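Side-chain contacts in nicotinate phosphoribosyltransferase (Vibrio cholerae, PDB 4HL7), which probably catalyses the ATP-driven synthesis of nicotinate D-ribonucleotide from nicotinate and phosphoribosyl diphosphate, a step of NAD(+) biosynthesis: residues H11-L16 with A63-L68; I75-Q80 with H217-F222; E233-H238 with A264-D269; V250-W255 with D274-D279. One frame throughout, in Å; residues are numbered along the deposited sequence.

Interaction 1 (H11-L16 with A63-L68); sequences HIIRSL and AHLGTL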
loop_
_atom_site.group_PDB
_atom_site.type_symbol
_atom_site.label_atom_id
_atom_site.label_comp_id
_atom_site.label_asym_id
_atom_site.label_seq_id
_atom_site.Cartn_x
_atom_site.Cartn_y
_atom_site.Cartn_z
ATOM N N HIS A 11 -21.741 1.349 7.097
ATOM C CA HIS A 11 -20.631 0.422 7.339
ATOM C C HIS A 11 -19.314 1.068 6.913
ATOM O O HIS A 11 -19.246 1.723 5.868
ATOM C CB HIS A 11 -20.898 -0.895 6.596
ATOM C CG HIS A 11 -21.361 -0.713 5.156
ATOM N ND1 HIS A 11 -21.750 0.495 4.654
ATOM C CD2 HIS A 11 -21.488 -1.633 4.100
ATOM C CE1 HIS A 11 -22.096 0.359 3.351
ATOM N NE2 HIS A 11 -21.932 -0.939 3.006
ATOM N N ILE A 12 -18.297 0.950 7.771
ATOM C CA ILE A 12 -16.927 1.436 7.484
ATOM C C ILE A 12 -16.320 0.489 6.426
ATOM O O ILE A 12 -16.005 0.910 5.323
ATOM C CB ILE A 12 -16.085 1.502 8.797
ATOM C CG1 ILE A 12 -16.687 2.589 9.729
ATOM C CG2 ILE A 12 -14.590 1.684 8.478
ATOM C CD1 ILE A 12 -15.971 2.739 11.057
ATOM N N ILE A 13 -16.230 -0.784 6.751
ATOM C CA ILE A 13 -15.706 -1.772 5.811
ATOM C C ILE A 13 -16.881 -2.384 5.028
ATOM O O ILE A 13 -17.869 -2.848 5.610
ATOM C CB ILE A 13 -14.884 -2.867 6.536
ATOM C CG1 ILE A 13 -13.711 -2.215 7.339
ATOM C CG2 ILE A 13 -14.435 -3.937 5.548
ATOM C CD1 ILE A 13 -12.643 -1.523 6.500
ATOM N N ARG A 14 -16.782 -2.377 3.712
ATOM C CA ARG A 14 -17.964 -2.665 2.894
ATOM C C ARG A 14 -18.132 -4.164 2.610
ATOM O O ARG A 14 -19.222 -4.611 2.353
ATOM C CB ARG A 14 -17.838 -1.884 1.622
ATOM C CG ARG A 14 -17.821 -0.401 1.972
ATOM C CD ARG A 14 -18.742 0.326 1.137
ATOM N NE ARG A 14 -18.951 1.690 1.624
ATOM C CZ ARG A 14 -19.604 2.581 0.915
ATOM N NH1 ARG A 14 -20.088 2.229 -0.278
ATOM N NH2 ARG A 14 -19.773 3.811 1.383
ATOM N N SER A 15 -17.026 -4.893 2.626
ATOM C CA SER A 15 -16.977 -6.355 2.327
ATOM C C SER A 15 -15.537 -6.780 2.519
ATOM O O SER A 15 -14.662 -5.926 2.732
ATOM C CB SER A 15 -17.415 -6.669 0.889
ATOM O OG SER A 15 -16.394 -6.384 -0.084
ATOM N N LEU A 16 -15.250 -8.082 2.420
ATOM C CA LEU A 16 -13.841 -8.509 2.549
ATOM C C LEU A 16 -13.086 -8.294 1.240
ATOM O O LEU A 16 -11.900 -8.673 1.121
ATOM C CB LEU A 16 -13.744 -9.990 2.996
ATOM C CG LEU A 16 -13.970 -10.319 4.492
ATOM C CD1 LEU A 16 -13.734 -11.803 4.751
ATOM C CD2 LEU A 16 -13.109 -9.462 5.435
ATOM N N ALA A 63 -13.259 -5.787 16.219
ATOM C CA ALA A 63 -14.011 -6.988 16.640
ATOM C C ALA A 63 -15.013 -7.403 15.583
ATOM O O ALA A 63 -15.173 -8.588 15.251
ATOM C CB ALA A 63 -14.719 -6.737 17.988
ATOM N N HIS A 64 -15.699 -6.428 15.037
ATOM C CA HIS A 64 -16.572 -6.669 13.929
ATOM C C HIS A 64 -15.981 -7.372 12.695
ATOM O O HIS A 64 -16.696 -8.123 12.019
ATOM C CB HIS A 64 -17.214 -5.356 13.558
ATOM C CG HIS A 64 -18.295 -5.504 12.552
ATOM N ND1 HIS A 64 -19.532 -5.998 12.877
ATOM C CD2 HIS A 64 -18.304 -5.263 11.176
ATOM C CE1 HIS A 64 -20.285 -6.037 11.764
ATOM N NE2 HIS A 64 -19.526 -5.593 10.719
ATOM N N LEU A 65 -14.664 -7.198 12.407
ATOM C CA LEU A 65 -14.034 -7.989 11.333
ATOM C C LEU A 65 -14.266 -9.510 11.480
ATOM O O LEU A 65 -14.261 -10.218 10.474
ATOM C CB LEU A 65 -12.515 -7.708 11.224
ATOM C CG LEU A 65 -12.205 -6.230 10.918
ATOM C CD1 LEU A 65 -10.709 -6.050 10.897
ATOM C CD2 LEU A 65 -12.869 -5.841 9.604
ATOM N N GLY A 66 -14.349 -9.990 12.737
ATOM C CA GLY A 66 -14.497 -11.398 13.050
ATOM C C GLY A 66 -15.821 -11.935 12.521
ATOM O O GLY A 66 -15.978 -13.135 12.381
ATOM N N THR A 67 -16.747 -11.049 12.167
ATOM C CA THR A 67 -18.062 -11.486 11.679
ATOM C C THR A 67 -18.173 -11.496 10.135
ATOM O O THR A 67 -19.188 -11.913 9.563
ATOM C CB THR A 67 -19.181 -10.621 12.256
ATOM O OG1 THR A 67 -19.125 -9.294 11.727
ATOM C CG2 THR A 67 -19.088 -10.577 13.766
ATOM N N LEU A 68 -17.165 -10.947 9.471
ATOM C CA LEU A 68 -17.199 -10.850 8.007
ATOM C C LEU A 68 -16.874 -12.152 7.354
ATOM O O LEU A 68 -16.080 -12.950 7.881
ATOM C CB LEU A 68 -16.203 -9.796 7.503
ATOM C CG LEU A 68 -16.526 -8.386 7.953
ATOM C CD1 LEU A 68 -15.573 -7.478 7.161
ATOM C CD2 LEU A 68 -17.993 -8.014 7.699
#
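Leu16 and Leu68 form the dense half of this contact: Leu16 CD2 lies 3.6 Å from Leu68 CD1 and 3.7 Å from Leu68 CB, so one methyl rests along two levels of the opposing leucine. The other branch, Leu16 CD1, turns toward the backbone carbonyl, 4.1 Å from Leu68 O. Leu68 CG stands anti to its own carbonyl carbon (chi1 -64°), which sends the side chain in between Leu16 and Ile13. Toward Ile13 the fit is slacker. Ile13 CG2 approaches Leu68 CD1 at 4.1 Å, the two side chains crossing near a right angle, and Ile13 CG1 is 4.4 Å from Leu65 CD2. On the solvent side, Thr67 and His64 are exposed; Thr67 OG1 donates to His64 O at 2.7 Å, in the carbonyl plane, and the same oxygen also takes Thr67 N. Phe98 touches both Leu16 and Leu65, and Ile13 also packs on helix 131-147. With no hydrogen bond between the segments, the N-terminal loop is held against the residues that follow helix 52-64 by apolar side-chain contact.

Interaction 2 (I75-Q80 with H217-F222); sequences IHYLTQ and HFAREF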
loop_
_atom_site.group_PDB
_atom_site.type_symbol
_atom_site.label_atom_id
_atom_site.label_comp_id
_atom_site.label_asym_id
_atom_site.label_seq_id
_atom_site.Cartn_x
_atom_site.Cartn_y
_atom_site.Cartn_z
ATOM N N ILE A 75 -16.583 -14.474 -4.244
ATOM C CA ILE A 75 -15.718 -15.519 -4.825
ATOM C C ILE A 75 -15.906 -15.602 -6.351
ATOM O O ILE A 75 -14.896 -15.730 -7.116
ATOM C CB ILE A 75 -15.912 -16.888 -4.154
ATOM C CG1 ILE A 75 -15.644 -16.779 -2.639
ATOM C CG2 ILE A 75 -14.928 -17.921 -4.722
ATOM C CD1 ILE A 75 -14.215 -16.454 -2.279
ATOM N N HIS A 76 -17.157 -15.527 -6.786
ATOM C CA HIS A 76 -17.516 -15.485 -8.219
ATOM C C HIS A 76 -16.832 -14.299 -8.857
ATOM O O HIS A 76 -16.259 -14.404 -9.969
ATOM C CB HIS A 76 -19.041 -15.380 -8.433
ATOM C CG HIS A 76 -19.828 -16.654 -8.052
ATOM N ND1 HIS A 76 -19.318 -17.925 -8.214
ATOM C CD2 HIS A 76 -21.131 -16.819 -7.515
ATOM C CE1 HIS A 76 -20.252 -18.846 -7.805
ATOM N NE2 HIS A 76 -21.351 -18.174 -7.373
ATOM N N TYR A 77 -16.841 -13.153 -8.174
ATOM C CA TYR A 77 -16.173 -11.957 -8.717
ATOM C C TYR A 77 -14.663 -12.223 -8.921
ATOM O O TYR A 77 -14.113 -11.959 -9.992
ATOM C CB TYR A 77 -16.390 -10.699 -7.825
ATOM C CG TYR A 77 -15.479 -9.557 -8.270
ATOM C CD1 TYR A 77 -14.295 -9.263 -7.579
ATOM C CD2 TYR A 77 -15.789 -8.817 -9.413
ATOM C CE1 TYR A 77 -13.425 -8.262 -8.024
ATOM C CE2 TYR A 77 -14.937 -7.803 -9.861
ATOM C CZ TYR A 77 -13.766 -7.529 -9.164
ATOM O OH TYR A 77 -12.933 -6.536 -9.606
ATOM N N LEU A 78 -13.996 -12.783 -7.929
ATOM C CA LEU A 78 -12.581 -13.042 -8.100
ATOM C C LEU A 78 -12.312 -14.125 -9.159
ATOM O O LEU A 78 -11.289 -14.103 -9.843
ATOM C CB LEU A 78 -11.935 -13.496 -6.786
ATOM C CG LEU A 78 -11.947 -12.407 -5.678
ATOM C CD1 LEU A 78 -11.333 -13.027 -4.426
ATOM C CD2 LEU A 78 -11.138 -11.194 -6.141
ATOM N N THR A 79 -13.174 -15.125 -9.217
ATOM C CA THR A 79 -13.007 -16.148 -10.236
ATOM C C THR A 79 -12.904 -15.542 -11.643
ATOM O O THR A 79 -12.033 -15.932 -12.415
ATOM C CB THR A 79 -14.177 -17.152 -10.191
ATOM O OG1 THR A 79 -14.079 -17.871 -8.976
ATOM C CG2 THR A 79 -14.083 -18.156 -11.386
ATOM N N GLN A 80 -13.827 -14.648 -11.968
ATOM C CA GLN A 80 -13.918 -13.988 -13.284
ATOM C C GLN A 80 -12.880 -12.883 -13.479
ATOM O O GLN A 80 -12.198 -12.823 -14.520
ATOM C CB GLN A 80 -15.315 -13.399 -13.498
ATOM C CG GLN A 80 -15.442 -12.608 -14.809
ATOM C CD GLN A 80 -16.888 -12.371 -15.257
ATOM O OE1 GLN A 80 -17.837 -12.946 -14.713
ATOM N NE2 GLN A 80 -17.050 -11.556 -16.279
ATOM N N HIS A 217 -13.346 -4.304 -4.056
ATOM C CA HIS A 217 -14.782 -3.990 -3.880
ATOM C C HIS A 217 -15.281 -2.914 -4.811
ATOM O O HIS A 217 -16.378 -3.039 -5.437
ATOM C CB HIS A 217 -15.059 -3.591 -2.429
ATOM C CG HIS A 217 -16.515 -3.323 -2.145
ATOM N ND1 HIS A 217 -17.345 -4.265 -1.688
ATOM C CD2 HIS A 217 -17.279 -2.172 -2.298
ATOM C CE1 HIS A 217 -18.577 -3.754 -1.539
ATOM N NE2 HIS A 217 -18.539 -2.475 -1.895
ATOM N N PHE A 218 -14.503 -1.850 -4.940
ATOM C CA PHE A 218 -14.877 -0.711 -5.806
ATOM C C PHE A 218 -14.528 -1.002 -7.269
ATOM O O PHE A 218 -15.203 -0.488 -8.140
ATOM C CB PHE A 218 -14.215 0.603 -5.297
ATOM C CG PHE A 218 -14.842 1.128 -4.023
ATOM C CD1 PHE A 218 -16.239 1.256 -3.918
ATOM C CD2 PHE A 218 -14.045 1.451 -2.902
ATOM C CE1 PHE A 218 -16.848 1.658 -2.717
ATOM C CE2 PHE A 218 -14.640 1.884 -1.731
ATOM C CZ PHE A 218 -16.033 1.982 -1.620
ATOM N N ALA A 219 -13.537 -1.866 -7.529
ATOM C CA ALA A 219 -13.303 -2.371 -8.911
ATOM C C ALA A 219 -14.578 -3.081 -9.401
ATOM O O ALA A 219 -15.070 -2.809 -10.490
ATOM C CB ALA A 219 -12.093 -3.298 -8.986
ATOM N N ARG A 220 -15.136 -3.932 -8.553
ATOM C CA ARG A 220 -16.459 -4.511 -8.830
ATOM C C ARG A 220 -17.547 -3.500 -9.046
ATOM O O ARG A 220 -18.241 -3.571 -10.058
ATOM C CB ARG A 220 -16.880 -5.542 -7.776
ATOM C CG ARG A 220 -18.245 -6.210 -8.044
ATOM C CD ARG A 220 -18.558 -7.325 -7.024
ATOM N NE ARG A 220 -18.483 -6.842 -5.646
ATOM C CZ ARG A 220 -18.474 -7.614 -4.558
ATOM N NH1 ARG A 220 -18.577 -8.945 -4.679
ATOM N NH2 ARG A 220 -18.381 -7.055 -3.346
ATOM N N GLU A 221 -17.742 -2.612 -8.083
ATOM C CA GLU A 221 -18.876 -1.714 -8.098
ATOM C C GLU A 221 -18.888 -0.877 -9.363
ATOM O O GLU A 221 -19.971 -0.573 -9.951
ATOM C CB GLU A 221 -18.839 -0.805 -6.877
ATOM C CG GLU A 221 -19.845 0.322 -6.974
ATOM C CD GLU A 221 -20.212 0.928 -5.635
ATOM O OE1 GLU A 221 -19.673 0.493 -4.604
ATOM O OE2 GLU A 221 -21.049 1.852 -5.612
ATOM N N PHE A 222 -17.698 -0.472 -9.799
ATOM C CA PHE A 222 -17.613 0.494 -10.919
ATOM C C PHE A 222 -17.093 -0.125 -12.217
ATOM O O PHE A 222 -16.819 0.600 -13.166
ATOM C CB PHE A 222 -16.714 1.689 -10.503
ATOM C CG PHE A 222 -17.290 2.501 -9.405
ATOM C CD1 PHE A 222 -18.437 3.261 -9.627
ATOM C CD2 PHE A 222 -16.723 2.483 -8.138
ATOM C CE1 PHE A 222 -19.006 4.001 -8.617
ATOM C CE2 PHE A 222 -17.268 3.237 -7.121
ATOM C CZ PHE A 222 -18.405 4.013 -7.352
HETATM O O HOH W 1 -13.545 -5.327 -11.920
#
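Tyr77 lays one face of its ring against the aliphatic part of Arg220, whose CB sits 3.9 Å from the ring centroid and 20° off the normal, a CH-pi contact. CG of Tyr77 is anti to the backbone N (chi1 169°), which carries the ring out from helix 72-81 toward helix 216-222. Arg220 starts out extended and continues along the ring, its CG 3.8 Å and its CD 3.9 Å from Tyr77 CD2. A bend at chi3 then turns the guanidinium until its plane stands 56° from that of the ring; beyond the bend, NH1 forms a salt bridge with Asp74. The two segments lie 137 residues apart in sequence, so the contact joins the N-terminal region to the part of the chain that belongs to the TIM-barrel clan. At the far end of the ring, Tyr77 OH touches Ala219 CB at 3.4 Å. A water in the ring plane lies 2.7 Å from Tyr77 OH. The O of this water donates a weak bond to Ala219 O, 3.3 Å away.

Interaction 3 (E233-H238 with A264-D269); sequences EWFMGH and AIAPTD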
loop_
_atom_site.group_PDB
_atom_site.type_symbol
_atom_site.label_atom_id
_atom_site.label_comp_id
_atom_site.label_asym_id
_atom_site.label_seq_id
_atom_site.Cartn_x
_atom_site.Cartn_y
_atom_site.Cartn_z
ATOM N N GLU A 233 6.375 -6.063 2.128
ATOM C CA GLU A 233 6.356 -7.203 3.091
ATOM C C GLU A 233 6.664 -8.516 2.495
ATOM O O GLU A 233 7.222 -9.343 3.168
ATOM C CB GLU A 233 4.988 -7.300 3.859
ATOM C CG GLU A 233 3.875 -7.777 3.026
ATOM C CD GLU A 233 2.588 -8.023 3.847
ATOM O OE1 GLU A 233 2.538 -9.002 4.673
ATOM O OE2 GLU A 233 1.620 -7.283 3.569
ATOM N N TRP A 234 6.382 -8.713 1.195
ATOM C CA TRP A 234 6.747 -9.976 0.562
ATOM C C TRP A 234 8.284 -10.110 0.536
ATOM O O TRP A 234 8.889 -11.134 0.912
ATOM C CB TRP A 234 6.163 -9.961 -0.854
ATOM C CG TRP A 234 6.532 -11.142 -1.705
ATOM C CD1 TRP A 234 7.330 -11.151 -2.845
ATOM C CD2 TRP A 234 6.093 -12.518 -1.523
ATOM N NE1 TRP A 234 7.374 -12.425 -3.406
ATOM C CE2 TRP A 234 6.663 -13.292 -2.630
ATOM C CE3 TRP A 234 5.283 -13.169 -0.587
ATOM C CZ2 TRP A 234 6.420 -14.645 -2.782
ATOM C CZ3 TRP A 234 5.058 -14.565 -0.731
ATOM C CH2 TRP A 234 5.583 -15.274 -1.822
ATOM N N PHE A 235 8.948 -9.010 0.191
ATOM C CA PHE A 235 10.451 -9.049 0.145
ATOM C C PHE A 235 11.061 -9.098 1.553
ATOM O O PHE A 235 12.090 -9.785 1.814
ATOM C CB PHE A 235 10.907 -7.798 -0.596
ATOM C CG PHE A 235 10.393 -7.770 -2.013
ATOM C CD1 PHE A 235 9.182 -7.181 -2.316
ATOM C CD2 PHE A 235 11.058 -8.446 -3.007
ATOM C CE1 PHE A 235 8.675 -7.246 -3.618
ATOM C CE2 PHE A 235 10.529 -8.525 -4.309
ATOM C CZ PHE A 235 9.347 -7.904 -4.602
HETATM N N MSE A 236 10.427 -8.367 2.479
HETATM C CA MSE A 236 10.949 -8.309 3.863
HETATM C C MSE A 236 10.779 -9.676 4.505
HETATM O O MSE A 236 11.688 -10.160 5.147
HETATM C CB MSE A 236 10.084 -7.269 4.645
HETATM C CG MSE A 236 10.485 -5.856 4.201
HETATM SE SE MSE A 236 9.063 -4.615 4.833
HETATM C CE MSE A 236 9.711 -4.524 6.681
ATOM N N GLY A 237 9.602 -10.315 4.327
ATOM C CA GLY A 237 9.397 -11.656 4.936
ATOM C C GLY A 237 10.487 -12.643 4.498
ATOM O O GLY A 237 10.920 -13.495 5.263
ATOM N N HIS A 238 10.914 -12.556 3.239
ATOM C CA HIS A 238 12.002 -13.447 2.765
ATOM C C HIS A 238 13.308 -13.312 3.481
ATOM O O HIS A 238 14.144 -14.215 3.427
ATOM C CB HIS A 238 12.160 -13.382 1.231
ATOM C CG HIS A 238 11.093 -14.187 0.510
ATOM N ND1 HIS A 238 9.845 -13.712 0.322
ATOM C CD2 HIS A 238 11.068 -15.522 0.089
ATOM C CE1 HIS A 238 9.074 -14.665 -0.279
ATOM N NE2 HIS A 238 9.826 -15.772 -0.425
ATOM N N ALA A 264 2.882 -8.401 -12.412
ATOM C CA ALA A 264 4.095 -8.443 -11.656
ATOM C C ALA A 264 4.768 -7.103 -11.725
ATOM O O ALA A 264 5.459 -6.779 -12.735
ATOM C CB ALA A 264 5.004 -9.520 -12.185
ATOM N N ILE A 265 4.506 -6.284 -10.724
ATOM C CA ILE A 265 5.181 -4.978 -10.624
ATOM C C ILE A 265 5.947 -4.970 -9.314
ATOM O O ILE A 265 5.327 -4.985 -8.260
ATOM C CB ILE A 265 4.158 -3.796 -10.622
ATOM C CG1 ILE A 265 3.375 -3.731 -11.948
ATOM C CG2 ILE A 265 4.877 -2.440 -10.368
ATOM C CD1 ILE A 265 4.235 -3.392 -13.176
ATOM N N ALA A 266 7.288 -4.904 -9.365
ATOM C CA ALA A 266 8.133 -4.958 -8.104
ATOM C C ALA A 266 8.442 -3.594 -7.538
ATOM O O ALA A 266 8.848 -2.696 -8.275
ATOM C CB ALA A 266 9.460 -5.691 -8.385
ATOM N N PRO A 267 8.278 -3.410 -6.218
ATOM C CA PRO A 267 8.945 -2.245 -5.650
ATOM C C PRO A 267 10.465 -2.420 -5.619
ATOM O O PRO A 267 10.961 -3.534 -5.529
ATOM C CB PRO A 267 8.389 -2.202 -4.214
ATOM C CG PRO A 267 8.287 -3.673 -3.902
ATOM C CD PRO A 267 7.813 -4.349 -5.170
ATOM N N THR A 268 11.201 -1.323 -5.669
ATOM C CA THR A 268 12.650 -1.431 -5.829
ATOM C C THR A 268 13.414 -1.028 -4.605
ATOM O O THR A 268 14.699 -1.153 -4.561
ATOM C CB THR A 268 13.122 -0.535 -7.034
ATOM O OG1 THR A 268 12.883 0.829 -6.674
ATOM C CG2 THR A 268 12.359 -0.858 -8.267
ATOM N N ASP A 269 12.702 -0.570 -3.564
ATOM C CA ASP A 269 13.362 0.052 -2.451
ATOM C C ASP A 269 13.143 -0.661 -1.102
ATOM O O ASP A 269 13.241 -0.039 -0.053
ATOM C CB ASP A 269 12.897 1.551 -2.298
ATOM C CG ASP A 269 11.397 1.684 -1.962
ATOM O OD1 ASP A 269 10.591 0.788 -2.319
ATOM O OD2 ASP A 269 11.024 2.723 -1.342
#
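Phe235 of helix 232-241 packs on Pro267 of strand 265-267, part of the parallel sheet in the region assigned to the TIM-barrel clan. Phe235 CE1 is 3.4 Å from Pro267 CD and 3.6 Å from Pro267 CG, while Phe235 CZ reaches Ala266 CB at 4.4 Å. Helix and strand each send a side chain to meet the other head on, and both strand residues approach the phenyl obliquely. With chi1 at -62°, the Phe235 ring leaves the helix opposite the carbonyl carbon and heads for the strand. Among the aromatic contacts, Trp234 CD1 lies over the centre of one Phe235 face, and His238 CE1 lies 3.5 Å above the Trp234 ring, also over its centre. The polar bonds lie beyond the apolar patch: Asp269 OD1 is bonded to His232 NE2, the histidine predicted to be phosphorylated but unmodified here. Within the helix, His238 ND1 donates to Trp234 O at 2.8 Å with an N-H...O angle of 175°, the oxygen lying in the imidazole plane.

Interaction 4 (V250-W255 with D274-D279); sequences VALERW and DAFLND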
loop_
_atom_site.group_PDB
_atom_site.type_symbol
_atom_site.label_atom_id
_atom_site.label_comp_id
_atom_site.label_asym_id
_atom_site.label_seq_id
_atom_site.Cartn_x
_atom_site.Cartn_y
_atom_site.Cartn_z
ATOM N N VAL A 250 14.994 -14.231 -4.243
ATOM C CA VAL A 250 14.045 -15.353 -4.091
ATOM C C VAL A 250 12.603 -14.840 -4.100
ATOM O O VAL A 250 11.712 -15.446 -4.711
ATOM C CB VAL A 250 14.324 -16.194 -2.829
ATOM C CG1 VAL A 250 13.134 -17.108 -2.543
ATOM C CG2 VAL A 250 15.685 -16.943 -2.985
ATOM N N ALA A 251 12.368 -13.695 -3.435
ATOM C CA ALA A 251 11.007 -13.146 -3.393
ATOM C C ALA A 251 10.582 -12.775 -4.823
ATOM O O ALA A 251 9.425 -13.033 -5.240
ATOM C CB ALA A 251 10.961 -11.919 -2.486
ATOM N N LEU A 252 11.515 -12.171 -5.609
ATOM C CA LEU A 252 11.151 -11.912 -7.043
ATOM C C LEU A 252 10.798 -13.200 -7.823
ATOM O O LEU A 252 9.792 -13.239 -8.550
ATOM C CB LEU A 252 12.257 -11.126 -7.800
ATOM C CG LEU A 252 12.575 -9.682 -7.292
ATOM C CD1 LEU A 252 13.920 -9.255 -7.805
ATOM C CD2 LEU A 252 11.454 -8.766 -7.840
ATOM N N GLU A 253 11.616 -14.235 -7.691
ATOM C CA GLU A 253 11.375 -15.475 -8.380
ATOM C C GLU A 253 10.075 -16.128 -7.942
ATOM O O GLU A 253 9.328 -16.655 -8.761
ATOM C CB GLU A 253 12.587 -16.420 -8.127
ATOM C CG GLU A 253 13.834 -15.831 -8.794
ATOM C CD GLU A 253 15.059 -16.651 -8.466
ATOM O OE1 GLU A 253 15.075 -17.235 -7.390
ATOM O OE2 GLU A 253 15.984 -16.686 -9.279
ATOM N N ARG A 254 9.806 -16.129 -6.646
ATOM C CA ARG A 254 8.673 -16.887 -6.127
ATOM C C ARG A 254 7.349 -16.199 -6.444
ATOM O O ARG A 254 6.331 -16.855 -6.507
ATOM C CB ARG A 254 8.802 -17.074 -4.629
ATOM C CG ARG A 254 9.858 -18.150 -4.359
ATOM C CD ARG A 254 9.553 -18.987 -3.144
ATOM N NE ARG A 254 9.861 -20.404 -3.410
ATOM C CZ ARG A 254 9.629 -21.385 -2.552
ATOM N NH1 ARG A 254 9.127 -21.098 -1.354
ATOM N NH2 ARG A 254 9.933 -22.651 -2.873
ATOM N N TRP A 255 7.347 -14.883 -6.646
ATOM C CA TRP A 255 6.103 -14.243 -7.106
ATOM C C TRP A 255 5.676 -14.848 -8.448
ATOM O O TRP A 255 4.514 -15.124 -8.696
ATOM C CB TRP A 255 6.285 -12.716 -7.254
ATOM C CG TRP A 255 4.988 -12.013 -7.570
ATOM C CD1 TRP A 255 4.489 -11.583 -8.808
ATOM C CD2 TRP A 255 3.912 -11.761 -6.623
ATOM N NE1 TRP A 255 3.196 -11.032 -8.644
ATOM C CE2 TRP A 255 2.847 -11.076 -7.343
ATOM C CE3 TRP A 255 3.757 -11.996 -5.267
ATOM C CZ2 TRP A 255 1.663 -10.679 -6.712
ATOM C CZ3 TRP A 255 2.571 -11.558 -4.647
ATOM C CH2 TRP A 255 1.572 -10.911 -5.360
ATOM N N ASP A 274 20.520 0.141 -5.787
ATOM C CA ASP A 274 21.654 -0.706 -6.241
ATOM C C ASP A 274 21.466 -2.161 -5.936
ATOM O O ASP A 274 21.841 -3.002 -6.749
ATOM C CB ASP A 274 23.011 -0.246 -5.694
ATOM C CG ASP A 274 23.325 1.183 -6.088
ATOM O OD1 ASP A 274 23.388 1.476 -7.292
ATOM O OD2 ASP A 274 23.394 2.032 -5.183
ATOM N N ALA A 275 20.947 -2.504 -4.744
ATOM C CA ALA A 275 20.668 -3.938 -4.423
ATOM C C ALA A 275 19.630 -4.503 -5.347
ATOM O O ALA A 275 19.733 -5.654 -5.783
ATOM C CB ALA A 275 20.175 -4.082 -2.965
ATOM N N PHE A 276 18.584 -3.719 -5.610
ATOM C CA PHE A 276 17.537 -4.160 -6.532
ATOM C C PHE A 276 18.121 -4.408 -7.926
ATOM O O PHE A 276 17.910 -5.475 -8.515
ATOM C CB PHE A 276 16.446 -3.126 -6.661
ATOM C CG PHE A 276 15.338 -3.589 -7.565
ATOM C CD1 PHE A 276 14.391 -4.529 -7.125
ATOM C CD2 PHE A 276 15.326 -3.184 -8.856
ATOM C CE1 PHE A 276 13.414 -5.004 -8.008
ATOM C CE2 PHE A 276 14.355 -3.637 -9.747
ATOM C CZ PHE A 276 13.394 -4.540 -9.318
ATOM N N LEU A 277 18.925 -3.469 -8.426
ATOM C CA LEU A 277 19.483 -3.670 -9.794
ATOM C C LEU A 277 20.374 -4.883 -9.856
ATOM O O LEU A 277 20.392 -5.571 -10.864
ATOM C CB LEU A 277 20.247 -2.410 -10.247
ATOM C CG LEU A 277 19.286 -1.209 -10.454
ATOM C CD1 LEU A 277 20.081 -0.041 -11.021
ATOM C CD2 LEU A 277 18.077 -1.516 -11.326
ATOM N N ASN A 278 21.103 -5.171 -8.782
ATOM C CA ASN A 278 21.946 -6.360 -8.767
ATOM C C ASN A 278 21.175 -7.655 -8.748
ATOM O O ASN A 278 21.684 -8.688 -9.204
ATOM C CB ASN A 278 22.915 -6.368 -7.578
ATOM C CG ASN A 278 24.002 -5.348 -7.735
ATOM O OD1 ASN A 278 24.249 -4.858 -8.857
ATOM N ND2 ASN A 278 24.670 -5.001 -6.616
ATOM N N ASP A 279 19.948 -7.618 -8.245
ATOM C CA ASP A 279 19.120 -8.840 -8.233
ATOM C C ASP A 279 18.256 -9.007 -9.478
ATOM O O ASP A 279 17.870 -10.129 -9.834
ATOM C CB ASP A 279 18.207 -8.861 -6.952
ATOM C CG ASP A 279 18.998 -9.187 -5.671
ATOM O OD1 ASP A 279 20.104 -9.806 -5.722
ATOM O OD2 ASP A 279 18.529 -8.800 -4.606
#
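The Phe276 ring meets Leu252 obliquely, Leu252 CD2 lying 4.2 Å from Phe276 CE1. Around the same ring, Phe280 meets it with planes about 35° apart, and the Phe276 side chain also touches Gln248, Thr268 and Met305. A chi1 of -178° extends Phe276 away from its backbone N, and this swings the ring toward Leu252 although the CB itself does not point there. Leu252 splits its two methyls between two partners: CD2 takes the phenylalanine, and CD1 comes 4.4 Å from Asp279 CB, one helical turn further on. Only the methylene of Asp279 faces the leucine. Its carboxylate is engaged separately, OD2 being bonded to Gln248 NE2, from the first turn of helix 247-258, while OD1 has a long, weak ion pair with Arg245. This polar link therefore joins the same two helices that the leucine brings together. The contact joins the helices that precede and follow strand 265-267 in the barrel-like region. All three residues are buried, and no hydrogen bond runs between the segments themselves; they meet in a fairly loose apolar interface, beside which the carboxylate is probably stabilised by the Gln248 hydrogen bond, with a weak contribution from Arg245.

In the fold
The four contacts form two clusters. Along the chain, interaction 1 closes before interaction 2 opens, and interaction 2 before interaction 3; the segments of interactions 3 and 4 alternate. Interactions 1 and 2 have centres about 17 Å apart and touch where Ser15 OG meets His217 ND1 at 2.8 Å, a probable hydrogen bond. Interactions 3 and 4 are about 8 Å apart between centres, so helices 232-241, 247-258 and 273-279 and strand 265-267 form one packed unit. Interactions 1 and 4 lie on opposite sides of the chain's centre, about 35 Å apart between centres. Interaction 1 stays within the N-terminal region; interaction 2 and the Ser15-His217 bond tie it to the barrel-like region, which interactions 3 and 4 consolidate internally.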